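PDB 4KP2: methanogen homoaconitase large subunit from Methanocaldococcus jannaschii, which forms, with a small subunit, an iron-sulfur hydro-lyase that reversibly dehydrates (R)-homocitrate to cis-homoaconitate and hydrates this to homoisocitrate. Local coordinates for residues 191-202 / 293-304; 63-72 / 159-167. One frame throughout, in Å; residues are numbered along the deposited sequence.

Contact 1: 191-202 / 293-304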
loop_
_atom_site.group_PDB
_atom_site.type_symbol
_atom_site.label_atom_id
_atom_site.label_comp_id
_atom_site.label_asym_id
_atom_site.label_seq_id
_atom_site.Cartn_x
_atom_site.Cartn_y
_atom_site.Cartn_z
ATOM N N ASP A 191 -21.377 2.173 15.626
ATOM C CA ASP A 191 -22.756 2.640 15.573
ATOM C C ASP A 191 -23.148 3.267 16.906
ATOM O O ASP A 191 -23.933 4.214 16.953
ATOM C CB ASP A 191 -23.707 1.488 15.244
ATOM C CG ASP A 191 -23.440 0.880 13.882
ATOM O OD1 ASP A 191 -23.876 1.470 12.871
ATOM O OD2 ASP A 191 -22.800 -0.192 13.824
ATOM N N ILE A 192 -22.592 2.731 17.986
ATOM C CA ILE A 192 -22.885 3.223 19.326
ATOM C C ILE A 192 -22.218 4.569 19.588
ATOM O O ILE A 192 -22.866 5.511 20.043
ATOM C CB ILE A 192 -22.440 2.213 20.395
ATOM C CG1 ILE A 192 -23.237 0.916 20.255
ATOM C CG2 ILE A 192 -22.621 2.792 21.786
ATOM C CD1 ILE A 192 -22.718 -0.216 21.106
ATOM N N VAL A 193 -20.924 4.659 19.292
ATOM C CA VAL A 193 -20.173 5.886 19.542
ATOM C C VAL A 193 -20.638 7.021 18.628
ATOM O O VAL A 193 -20.540 8.195 18.987
ATOM C CB VAL A 193 -18.646 5.667 19.414
ATOM C CG1 VAL A 193 -18.245 5.450 17.963
ATOM C CG2 VAL A 193 -17.889 6.841 20.015
ATOM N N LEU A 194 -21.157 6.668 17.456
ATOM C CA LEU A 194 -21.725 7.660 16.553
ATOM C C LEU A 194 -23.027 8.208 17.122
ATOM O O LEU A 194 -23.382 9.358 16.883
ATOM C CB LEU A 194 -21.963 7.067 15.164
ATOM C CG LEU A 194 -20.759 6.998 14.225
ATOM C CD1 LEU A 194 -21.149 6.349 12.908
ATOM C CD2 LEU A 194 -20.188 8.387 13.991
ATOM N N ARG A 195 -23.737 7.376 17.877
ATOM C CA ARG A 195 -24.976 7.804 18.512
ATOM C C ARG A 195 -24.666 8.750 19.665
ATOM O O ARG A 195 -25.449 9.647 19.981
ATOM C CB ARG A 195 -25.763 6.598 19.021
ATOM C CG ARG A 195 -27.160 6.936 19.507
ATOM C CD ARG A 195 -28.023 7.439 18.362
ATOM N NE ARG A 195 -29.358 7.823 18.807
ATOM C CZ ARG A 195 -29.680 9.041 19.228
ATOM N NH1 ARG A 195 -28.760 9.996 19.263
ATOM N NH2 ARG A 195 -30.920 9.304 19.615
ATOM N N VAL A 196 -23.511 8.543 20.289
ATOM C CA VAL A 196 -23.077 9.368 21.409
ATOM C C VAL A 196 -22.722 10.776 20.938
ATOM O O VAL A 196 -22.978 11.759 21.636
ATOM C CB VAL A 196 -21.866 8.738 22.127
ATOM C CG1 VAL A 196 -21.401 9.617 23.275
ATOM C CG2 VAL A 196 -22.218 7.349 22.632
ATOM N N CYS A 197 -22.149 10.868 19.741
ATOM C CA CYS A 197 -21.678 12.144 19.211
ATOM C C CYS A 197 -22.810 13.105 18.843
ATOM O O CYS A 197 -22.565 14.284 18.586
ATOM C CB CYS A 197 -20.761 11.920 18.004
ATOM S SG CYS A 197 -19.241 11.000 18.356
ATOM N N LYS A 198 -24.044 12.608 18.815
ATOM C CA LYS A 198 -25.188 13.445 18.458
ATOM C C LYS A 198 -25.843 14.045 19.687
ATOM O O LYS A 198 -26.129 15.242 19.728
ATOM C CB LYS A 198 -26.229 12.646 17.678
ATOM C CG LYS A 198 -25.669 11.888 16.507
ATOM C CD LYS A 198 -24.749 12.754 15.663
ATOM C CE LYS A 198 -23.351 12.156 15.628
ATOM N NZ LYS A 198 -22.806 12.001 14.251
ATOM N N GLU A 199 -26.089 13.199 20.682
ATOM C CA GLU A 199 -26.694 13.637 21.930
ATOM C C GLU A 199 -25.802 14.673 22.599
ATOM O O GLU A 199 -26.283 15.580 23.277
ATOM C CB GLU A 199 -26.905 12.447 22.868
ATOM C CG GLU A 199 -28.303 12.359 23.460
ATOM C CD GLU A 199 -29.335 11.885 22.453
ATOM O OE1 GLU A 199 -28.935 11.332 21.407
ATOM O OE2 GLU A 199 -30.544 12.065 22.709
ATOM N N ILE A 200 -24.497 14.535 22.390
ATOM C CA ILE A 200 -23.521 15.446 22.969
ATOM C C ILE A 200 -23.183 16.590 22.018
ATOM O O ILE A 200 -23.312 17.762 22.372
ATOM C CB ILE A 200 -22.228 14.707 23.350
ATOM C CG1 ILE A 200 -22.521 13.633 24.399
ATOM C CG2 ILE A 200 -21.187 15.686 23.860
ATOM C CD1 ILE A 200 -21.287 12.919 24.903
ATOM N N GLY A 201 -22.754 16.243 20.809
ATOM C CA GLY A 201 -22.374 17.237 19.822
ATOM C C GLY A 201 -20.879 17.236 19.571
ATOM O O GLY A 201 -20.117 16.647 20.334
ATOM N N ARG A 202 -20.458 17.901 18.499
ATOM C CA ARG A 202 -19.045 17.954 18.141
ATOM C C ARG A 202 -18.268 18.907 19.045
ATOM O O ARG A 202 -17.039 18.946 19.008
ATOM C CB ARG A 202 -18.870 18.364 16.678
ATOM C CG ARG A 202 -19.495 19.704 16.322
ATOM C CD ARG A 202 -19.130 20.122 14.905
ATOM N NE ARG A 202 -19.937 21.244 14.435
ATOM C CZ ARG A 202 -20.943 21.132 13.573
ATOM N NH1 ARG A 202 -21.627 22.204 13.203
ATOM N NH2 ARG A 202 -21.266 19.947 13.076
ATOM N N GLU A 293 -28.767 1.311 12.603
ATOM C CA GLU A 293 -27.338 1.498 12.391
ATOM C C GLU A 293 -27.043 2.941 11.992
ATOM O O GLU A 293 -27.906 3.632 11.450
ATOM C CB GLU A 293 -26.816 0.512 11.346
ATOM C CG GLU A 293 -26.563 -0.881 11.901
ATOM C CD GLU A 293 -26.820 -1.971 10.883
ATOM O OE1 GLU A 293 -28.001 -2.205 10.555
ATOM O OE2 GLU A 293 -25.844 -2.592 10.412
ATOM N N GLN A 294 -25.823 3.392 12.258
ATOM C CA GLN A 294 -25.499 4.811 12.145
ATOM C C GLN A 294 -24.462 5.130 11.066
ATOM O O GLN A 294 -23.393 4.520 11.016
ATOM C CB GLN A 294 -25.029 5.344 13.500
ATOM C CG GLN A 294 -25.980 5.046 14.652
ATOM C CD GLN A 294 -27.328 5.725 14.497
ATOM O OE1 GLN A 294 -27.451 6.939 14.674
ATOM N NE2 GLN A 294 -28.348 4.943 14.166
ATOM N N VAL A 295 -24.793 6.092 10.209
ATOM C CA VAL A 295 -23.872 6.596 9.193
ATOM C C VAL A 295 -23.773 8.124 9.238
ATOM O O VAL A 295 -24.761 8.823 9.009
ATOM C CB VAL A 295 -24.308 6.174 7.778
ATOM C CG1 VAL A 295 -23.442 6.859 6.728
ATOM C CG2 VAL A 295 -24.247 4.662 7.632
ATOM N N ALA A 296 -22.579 8.635 9.527
ATOM C CA ALA A 296 -22.366 10.077 9.629
ATOM C C ALA A 296 -22.213 10.738 8.260
ATOM O O ALA A 296 -21.442 10.276 7.421
ATOM C CB ALA A 296 -21.157 10.376 10.501
ATOM N N VAL A 297 -22.946 11.828 8.051
ATOM C CA VAL A 297 -22.935 12.537 6.776
ATOM C C VAL A 297 -22.018 13.763 6.827
ATOM O O VAL A 297 -21.741 14.285 7.909
ATOM C CB VAL A 297 -24.365 12.959 6.363
ATOM C CG1 VAL A 297 -25.298 11.758 6.393
ATOM C CG2 VAL A 297 -24.883 14.067 7.268
ATOM N N PRO A 298 -21.531 14.214 5.656
ATOM C CA PRO A 298 -20.684 15.411 5.557
ATOM C C PRO A 298 -21.323 16.640 6.201
ATOM O O PRO A 298 -22.548 16.764 6.179
ATOM C CB PRO A 298 -20.568 15.621 4.046
ATOM C CG PRO A 298 -20.682 14.265 3.479
ATOM C CD PRO A 298 -21.649 13.525 4.358
ATOM N N HIS A 299 -20.510 17.534 6.760
ATOM C CA HIS A 299 -19.057 17.379 6.773
ATOM C C HIS A 299 -18.513 17.349 8.196
ATOM O O HIS A 299 -17.426 17.859 8.462
ATOM C CB HIS A 299 -18.389 18.517 5.999
ATOM C CG HIS A 299 -18.761 18.567 4.551
ATOM N ND1 HIS A 299 -18.038 17.918 3.573
ATOM C CD2 HIS A 299 -19.778 19.194 3.913
ATOM C CE1 HIS A 299 -18.595 18.140 2.396
ATOM N NE2 HIS A 299 -19.652 18.911 2.574
ATOM N N HIS A 300 -19.275 16.758 9.110
ATOM C CA HIS A 300 -18.871 16.705 10.510
ATOM C C HIS A 300 -19.284 15.388 11.158
ATOM O O HIS A 300 -20.306 14.806 10.794
ATOM C CB HIS A 300 -19.467 17.881 11.283
ATOM C CG HIS A 300 -19.032 19.223 10.778
ATOM N ND1 HIS A 300 -19.693 19.886 9.768
ATOM C CD2 HIS A 300 -18.002 20.021 11.143
ATOM C CE1 HIS A 300 -19.090 21.039 9.532
ATOM N NE2 HIS A 300 -18.061 21.144 10.353
ATOM N N PRO A 301 -18.482 14.913 12.127
ATOM C CA PRO A 301 -18.768 13.663 12.840
ATOM C C PRO A 301 -20.053 13.729 13.660
ATOM O O PRO A 301 -20.559 12.684 14.069
ATOM C CB PRO A 301 -17.564 13.511 13.776
ATOM C CG PRO A 301 -16.483 14.314 13.146
ATOM C CD PRO A 301 -17.179 15.479 12.515
ATOM N N ASP A 302 -20.572 14.930 13.901
ATOM C CA ASP A 302 -21.800 15.070 14.681
ATOM C C ASP A 302 -23.057 15.123 13.806
ATOM O O ASP A 302 -24.042 15.775 14.155
ATOM C CB ASP A 302 -21.731 16.272 15.631
ATOM C CG ASP A 302 -21.859 17.598 14.912
ATOM O OD1 ASP A 302 -21.401 17.699 13.755
ATOM O OD2 ASP A 302 -22.424 18.542 15.507
ATOM N N ASN A 303 -23.024 14.415 12.680
ATOM C CA ASN A 303 -24.158 14.383 11.761
ATOM C C ASN A 303 -24.506 12.992 11.235
ATOM O O ASN A 303 -24.212 12.675 10.085
ATOM C CB ASN A 303 -23.904 15.313 10.573
ATOM C CG ASN A 303 -24.053 16.778 10.928
ATOM O OD1 ASN A 303 -24.846 17.141 11.796
ATOM N ND2 ASN A 303 -23.293 17.632 10.252
ATOM N N VAL A 304 -25.137 12.163 12.062
ATOM C CA VAL A 304 -25.648 10.887 11.565
ATOM C C VAL A 304 -27.171 10.793 11.570
ATOM O O VAL A 304 -27.822 10.963 12.601
ATOM C CB VAL A 304 -25.067 9.659 12.307
ATOM C CG1 VAL A 304 -25.141 9.839 13.786
ATOM C CG2 VAL A 304 -25.849 8.430 11.944
#

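Contact 2: 63-72 / 159-167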
loop_
_atom_site.group_PDB
_atom_site.type_symbol
_atom_site.label_atom_id
_atom_site.label_comp_id
_atom_site.label_asym_id
_atom_site.label_seq_id
_atom_site.Cartn_x
_atom_site.Cartn_y
_atom_site.Cartn_z
ATOM N N ALA A 63 11.818 20.780 18.077
ATOM C CA ALA A 63 11.457 21.623 19.208
ATOM C C ALA A 63 12.292 21.268 20.434
ATOM O O ALA A 63 12.567 22.119 21.280
ATOM C CB ALA A 63 9.976 21.490 19.516
ATOM N N LEU A 64 12.695 20.003 20.519
ATOM C CA LEU A 64 13.493 19.521 21.639
ATOM C C LEU A 64 14.933 20.015 21.538
ATOM O O LEU A 64 15.614 20.191 22.549
ATOM C CB LEU A 64 13.463 17.992 21.687
ATOM C CG LEU A 64 14.219 17.300 22.822
ATOM C CD1 LEU A 64 13.651 17.710 24.171
ATOM C CD2 LEU A 64 14.172 15.790 22.652
ATOM N N LYS A 65 15.388 20.247 20.311
ATOM C CA LYS A 65 16.764 20.665 20.062
ATOM C C LYS A 65 16.998 22.138 20.389
ATOM O O LYS A 65 18.128 22.622 20.329
ATOM C CB LYS A 65 17.146 20.381 18.608
ATOM C CG LYS A 65 17.188 18.903 18.261
ATOM C CD LYS A 65 17.068 18.683 16.762
ATOM C CE LYS A 65 18.191 19.369 16.008
ATOM N NZ LYS A 65 19.517 18.797 16.364
ATOM N N GLU A 66 15.929 22.847 20.734
ATOM C CA GLU A 66 16.025 24.268 21.049
ATOM C C GLU A 66 16.123 24.508 22.550
ATOM O O GLU A 66 16.705 25.497 22.993
ATOM C CB GLU A 66 14.821 25.022 20.486
ATOM C CG GLU A 66 14.735 25.020 18.968
ATOM C CD GLU A 66 15.767 25.927 18.325
ATOM O OE1 GLU A 66 16.309 26.805 19.028
ATOM O OE2 GLU A 66 16.030 25.763 17.114
ATOM N N MET A 67 15.555 23.595 23.328
ATOM C CA MET A 67 15.476 23.771 24.773
ATOM C C MET A 67 16.358 22.792 25.544
ATOM O O MET A 67 17.154 23.197 26.391
ATOM C CB MET A 67 14.025 23.642 25.242
ATOM C CG MET A 67 13.246 22.542 24.539
ATOM S SD MET A 67 11.830 21.989 25.501
ATOM C CE MET A 67 12.657 21.426 26.986
ATOM N N SER A 68 16.211 21.506 25.248
ATOM C CA SER A 68 16.917 20.471 25.992
ATOM C C SER A 68 17.974 19.772 25.152
ATOM O O SER A 68 18.082 19.998 23.947
ATOM C CB SER A 68 15.929 19.444 26.548
ATOM O OG SER A 68 16.606 18.409 27.240
ATOM N N ASP A 69 18.751 18.916 25.803
ATOM C CA ASP A 69 19.823 18.190 25.140
ATOM C C ASP A 69 19.778 16.714 25.510
ATOM O O ASP A 69 20.714 15.963 25.234
ATOM C CB ASP A 69 21.177 18.795 25.513
ATOM C CG ASP A 69 21.342 18.980 27.010
ATOM O OD1 ASP A 69 20.322 19.189 27.701
ATOM O OD2 ASP A 69 22.493 18.923 27.493
ATOM N N SER A 70 18.679 16.305 26.136
ATOM C CA SER A 70 18.514 14.926 26.571
ATOM C C SER A 70 17.050 14.603 26.838
ATOM O O SER A 70 16.267 15.481 27.201
ATOM C CB SER A 70 19.333 14.667 27.836
ATOM O OG SER A 70 18.881 15.482 28.905
ATOM N N VAL A 71 16.687 13.340 26.653
ATOM C CA VAL A 71 15.357 12.872 27.013
ATOM C C VAL A 71 15.389 12.351 28.443
ATOM O O VAL A 71 16.435 11.914 28.927
ATOM C CB VAL A 71 14.856 11.768 26.063
ATOM C CG1 VAL A 71 14.672 12.322 24.658
ATOM C CG2 VAL A 71 15.815 10.589 26.059
ATOM N N TRP A 72 14.249 12.403 29.121
ATOM C CA TRP A 72 14.198 12.026 30.527
ATOM C C TRP A 72 14.230 10.511 30.720
ATOM O O TRP A 72 14.913 10.012 31.609
ATOM C CB TRP A 72 12.982 12.653 31.221
ATOM C CG TRP A 72 11.823 11.723 31.414
ATOM C CD1 TRP A 72 11.500 11.043 32.551
ATOM C CD2 TRP A 72 10.835 11.368 30.440
ATOM N NE1 TRP A 72 10.369 10.290 32.348
ATOM C CE2 TRP A 72 9.941 10.473 31.059
ATOM C CE3 TRP A 72 10.616 11.725 29.105
ATOM C CZ2 TRP A 72 8.848 9.927 30.391
ATOM C CZ3 TRP A 72 9.530 11.181 28.443
ATOM C CH2 TRP A 72 8.660 10.293 29.086
ATOM N N MET A 159 5.014 18.127 23.450
ATOM C CA MET A 159 5.648 16.816 23.371
ATOM C C MET A 159 7.150 16.904 23.621
ATOM O O MET A 159 7.753 15.973 24.150
ATOM C CB MET A 159 5.367 16.156 22.018
ATOM C CG MET A 159 3.977 15.537 21.892
ATOM S SD MET A 159 3.815 13.944 22.723
ATOM C CE MET A 159 3.241 14.434 24.352
ATOM N N ALA A 160 7.745 18.028 23.236
ATOM C CA ALA A 160 9.163 18.263 23.480
ATOM C C ALA A 160 9.409 18.511 24.963
ATOM O O ALA A 160 10.395 18.038 25.529
ATOM C CB ALA A 160 9.655 19.439 22.656
ATOM N N TYR A 161 8.502 19.262 25.580
ATOM C CA TYR A 161 8.569 19.559 27.006
ATOM C C TYR A 161 8.495 18.273 27.820
ATOM O O TYR A 161 9.272 18.067 28.754
ATOM C CB TYR A 161 7.421 20.494 27.395
ATOM C CG TYR A 161 7.419 20.916 28.847
ATOM C CD1 TYR A 161 8.132 22.031 29.266
ATOM C CD2 TYR A 161 6.692 20.209 29.797
ATOM C CE1 TYR A 161 8.129 22.423 30.591
ATOM C CE2 TYR A 161 6.685 20.593 31.123
ATOM C CZ TYR A 161 7.404 21.701 31.514
ATOM O OH TYR A 161 7.397 22.086 32.834
ATOM N N ILE A 162 7.553 17.411 27.454
ATOM C CA ILE A 162 7.366 16.134 28.131
ATOM C C ILE A 162 8.554 15.204 27.890
ATOM O O ILE A 162 8.992 14.495 28.796
ATOM C CB ILE A 162 6.054 15.460 27.681
ATOM C CG1 ILE A 162 4.854 16.262 28.190
ATOM C CG2 ILE A 162 5.982 14.025 28.175
ATOM C CD1 ILE A 162 3.518 15.677 27.811
ATOM N N TYR A 163 9.079 15.225 26.670
ATOM C CA TYR A 163 10.244 14.419 26.321
ATOM C C TYR A 163 11.467 14.786 27.156
ATOM O O TYR A 163 12.354 13.961 27.365
ATOM C CB TYR A 163 10.580 14.567 24.835
ATOM C CG TYR A 163 9.824 13.622 23.928
ATOM C CD1 TYR A 163 9.073 12.577 24.451
ATOM C CD2 TYR A 163 9.874 13.768 22.547
ATOM C CE1 TYR A 163 8.387 11.709 23.624
ATOM C CE2 TYR A 163 9.191 12.904 21.712
ATOM C CZ TYR A 163 8.448 11.876 22.257
ATOM O OH TYR A 163 7.766 11.011 21.434
ATOM N N ALA A 164 11.508 16.025 27.635
ATOM C CA ALA A 164 12.681 16.528 28.341
ATOM C C ALA A 164 12.576 16.413 29.859
ATOM O O ALA A 164 13.571 16.152 30.536
ATOM C CB ALA A 164 12.953 17.965 27.940
ATOM N N THR A 165 11.375 16.608 30.391
ATOM C CA THR A 165 11.180 16.629 31.837
ATOM C C THR A 165 10.439 15.399 32.353
ATOM O O THR A 165 10.593 15.011 33.511
ATOM C CB THR A 165 10.416 17.893 32.282
ATOM O OG1 THR A 165 9.114 17.907 31.683
ATOM C CG2 THR A 165 11.173 19.146 31.873
ATOM N N GLY A 166 9.631 14.792 31.492
ATOM C CA GLY A 166 8.835 13.642 31.879
ATOM C C GLY A 166 7.610 14.051 32.670
ATOM O O GLY A 166 6.917 13.218 33.252
ATOM N N GLU A 167 7.351 15.353 32.689
ATOM C CA GLU A 167 6.221 15.910 33.417
ATOM C C GLU A 167 5.492 16.916 32.541
ATOM O O GLU A 167 6.063 17.452 31.593
ATOM C CB GLU A 167 6.699 16.596 34.698
ATOM C CG GLU A 167 7.388 15.668 35.686
ATOM C CD GLU A 167 8.126 16.422 36.776
ATOM O OE1 GLU A 167 8.411 17.622 36.578
ATOM O OE2 GLU A 167 8.421 15.815 37.826
#

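Contact 1: 191-202 / 293-304
Asp191 reaches from the flank of helix 189-200 to the backbone of Gln294: its OD1 accepts from Gln294 N at 2.8 Å in a nearly straight bond (N-H...O 173°), using the lone pair that faces away from OD2. Because Ser188 OG holds OD2, both carboxylate oxygens are engaged, and the beginning of strand 294-296 is tied to the helix. Leu194 points at the same strand. Its CB lies 3.9 Å from Gln294 CB, while CD2 reaches Ala296 CB at 4.1 Å. Gln294 CG, anti to its carbonyl carbon (chi1 -52°), lies 3.2 Å from Asp191 O, and NE2 is given to Glu292 O.

Farther along, Lys198 crosses Val304 at about a right angle, its CG 3.4 Å from Val304 CG1. Bends at chi2, chi3 and chi4 bring its ammonium to the backbone of the type I turn of His300 to Asn303, where NZ donates to Pro301 O; the modelled 2.4 Å between these two atoms is too short to take literally. At the far end Arg202 and Asp302 form a salt bridge through NH2 and OD1, again doubtfully short. The guanidinium and carboxylate planes stand 72° apart, so the groups do not meet as a flat two-pronged pair. Asp302 OD2 sits over one guanidinium face, and His300 CD2 lies 3.6 Å above the other.

The strand and turn belong to the antiparallel hairpin of 294-296 and 304-306, which rests on strand 418-421. Asp191 and Lys198 meet backbone N-H and C=O groups, Arg202 pairs with a carboxylate, and apolar Leu194 packs between, consistent with a mixed polar and apolar join.

Contact 2: 63-72 / 159-167
Trp72 lies across the end of helix 156-165, its indole covering Gly166, where segments 63-67 and 159-165 of two helices cross at -55° as part of the alpha-beta-alpha sandwich built on the parallel sheet with strand order 3-2-1-4-5. The indole end is the tight part. Gly166 CA makes a CH-pi contact 3.4 Å from the centroid of the five-membered ring and nearly over it, and a side chain at this position would run into Trp72 CD1. Tyr163 O meets the edge of the indole in plane and also accepts from Trp72 N at 3.0 Å, the N-H...O angle being 153°. The unusual chi1 of 101° brings CE3 of Trp72 to 3.2 Å from Ile162 O. The indole also touches Ala50 and Ile77 of the sheet. With an alanine in place of Trp72, Gly166 CA would probably lose its aromatic partner and a gap would open toward Ala50 and Ile77.

Between the helices, small residues permit close approach: Ala63 CB and Ala160 CB are 3.8 Å apart. Leu64 inserts CD1 beside Ala164 CB, also at 3.8 Å, and packs inward on Phe102 and Phe106 of helix 90-106. Toward solvent the contact thins to a single methyl: exposed Met67 touches at short range through CE alone, 3.6 Å from Ala164 CB, while its SD stays 4.4 Å from Ala160 CB. Farther on, Ser68 OG donates to Ser70 O at 2.9 Å, in the carbonyl plane and on a lone pair.

Overall arrangement
The two contacts follow one another along the chain, contact 2 closing before contact 1 opens, and they lie on opposite sides of the molecule's centre. Their own centres are 38 Å apart and their nearest atoms about 21 Å, so they do not touch. Contact 2 is the more peripheral, about 26 Å from the chain centre against about 16 Å for contact 1. It packs helices on the sheet containing strands 49-53 and 77-80, whereas contact 1 joins helix 189-200 to a hairpin lying against strand 418-421, an outermost strand of the second 3-2-1-4-5 sheet. Both lie away from Cys323, Cys383 and Cys386, the predicted ligands of the [4Fe-4S] cluster.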